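Local coordinates for protein probable transcriptional regulator (Pseudomonas aeruginosa PAO1, PDB 2GEN) that probably binds DNA through a helix-turn-helix motif and regulates transcription as a member of the TetR family, at the interface of chains A and B. Residues are numbered along the deposited sequence; one frame, centred on the assembly and turned at random. Chains: chain A/B, probable transcriptional regulator.

The interface of chains A and B. Residues chain A 148-149, 151-152; chain B 164, 175, 180, 183.
A:Cys152, in the first turn of helix 150-169, and B:Leu183, near the start of helix 181-192, form the close-packed part of this two-fold symmetric interface, which may be the dimer contact expected of a TetR-family regulator. Of the two B:Leu183 methyls, CD2 makes the nearer contacts: it lies 3.6 Å from CB of A:Cys152 and also presses on CB of selenomethionine A:Met148, at 3.2 Å tighter than normal van der Waals contact. With CG of B:Leu183 turned anti to its own backbone nitrogen (chi1 -178°), the isobutyl group extends towards chain A and meets the A:Met148 side chain at about a right angle. CD of the A:Pro149 ring lies 4.0 Å from the same methyl. The CB-SG bond of A:Cys152 aims almost straight at SG of B:Cys180, whose own CB-SG bond lies across that line; the modelled separation is too short for an unbonded pair and too long for a disulfide, so the pair is doubtful.

Towards B:Val175 the contact changes character. Its two methyls divide their work, CG1 resting on CB of A:Pro149 at 3.6 Å while CG2 lies beside the A:Asp151 side chain, which runs past it in the opposite direction. B:Leu164 sits more loosely, with CD2 4.1 Å from SG of A:Cys152. Beside B:Val175, where the patch turns more polar, carboxylate oxygen OD2 of A:Asp151 comes to 3.3 Å from CG2 of B:Val175.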
loop_
_atom_site.group_PDB
_atom_site.type_symbol
_atom_site.label_atom_id
_atom_site.label_comp_id
_atom_site.label_asym_id
_atom_site.label_seq_id
_atom_site.Cartn_x
_atom_site.Cartn_y
_atom_site.Cartn_z
HETATM N N MSE A 148 1.618 22.016 2.659
HETATM C CA MSE A 148 2.089 20.741 3.160
HETATM C C MSE A 148 3.404 20.348 2.495
HETATM O O MSE A 148 3.695 20.827 1.376
HETATM C CB MSE A 148 1.008 19.640 2.981
HETATM C CG MSE A 148 0.851 19.158 1.619
HETATM SE SE MSE A 148 -0.757 17.937 1.523
HETATM C CE MSE A 148 -2.085 19.160 1.298
ATOM N N PRO A 149 4.201 19.484 3.146
ATOM C CA PRO A 149 5.417 18.932 2.537
ATOM C C PRO A 149 5.124 18.181 1.242
ATOM O O PRO A 149 4.060 17.572 1.115
ATOM C CB PRO A 149 5.948 17.970 3.591
ATOM C CG PRO A 149 5.315 18.420 4.882
ATOM C CD PRO A 149 4.010 19.009 4.534
ATOM N N ASP A 151 6.154 15.394 0.071
ATOM C CA ASP A 151 5.851 13.967 0.308
ATOM C C ASP A 151 4.449 13.739 0.829
ATOM O O ASP A 151 3.822 12.718 0.459
ATOM C CB ASP A 151 6.798 13.284 1.291
ATOM C CG ASP A 151 8.233 13.256 0.829
ATOM O OD1 ASP A 151 8.523 12.861 -0.324
ATOM O OD2 ASP A 151 9.085 13.601 1.674
ATOM N N CYS A 152 3.959 14.654 1.674
ATOM C CA CYS A 152 2.569 14.599 2.164
ATOM C C CYS A 152 1.577 14.796 1.020
ATOM O O CYS A 152 0.648 13.991 0.834
ATOM C CB CYS A 152 2.309 15.691 3.173
ATOM S SG CYS A 152 3.154 15.372 4.668
ATOM N N LEU B 164 1.930 7.142 3.006
ATOM C CA LEU B 164 3.089 7.840 3.601
ATOM C C LEU B 164 3.880 6.900 4.524
ATOM O O LEU B 164 5.114 6.873 4.475
ATOM C CB LEU B 164 2.650 9.074 4.347
ATOM C CG LEU B 164 3.757 10.075 4.760
ATOM C CD1 LEU B 164 4.619 10.455 3.538
ATOM C CD2 LEU B 164 3.159 11.326 5.366
ATOM N N VAL B 175 10.347 13.554 4.915
ATOM C CA VAL B 175 9.631 14.039 6.112
ATOM C C VAL B 175 9.620 13.019 7.250
ATOM O O VAL B 175 9.758 11.830 7.006
ATOM C CB VAL B 175 8.142 14.460 5.830
ATOM C CG1 VAL B 175 8.024 15.959 5.699
ATOM C CG2 VAL B 175 7.559 13.747 4.652
ATOM N N CYS B 180 3.831 14.645 10.147
ATOM C CA CYS B 180 2.690 14.786 9.233
ATOM C C CYS B 180 1.393 14.302 9.899
ATOM O O CYS B 180 0.358 14.264 9.254
ATOM C CB CYS B 180 2.904 13.956 7.985
ATOM S SG CYS B 180 4.393 14.478 7.070
ATOM N N LEU B 183 -1.473 17.099 9.883
ATOM C CA LEU B 183 -1.892 17.328 8.519
ATOM C C LEU B 183 -2.782 16.186 7.993
ATOM O O LEU B 183 -3.874 16.480 7.462
ATOM C CB LEU B 183 -0.661 17.461 7.643
ATOM C CG LEU B 183 -0.954 17.745 6.192
ATOM C CD1 LEU B 183 -1.636 19.104 6.036
ATOM C CD2 LEU B 183 0.373 17.642 5.460
#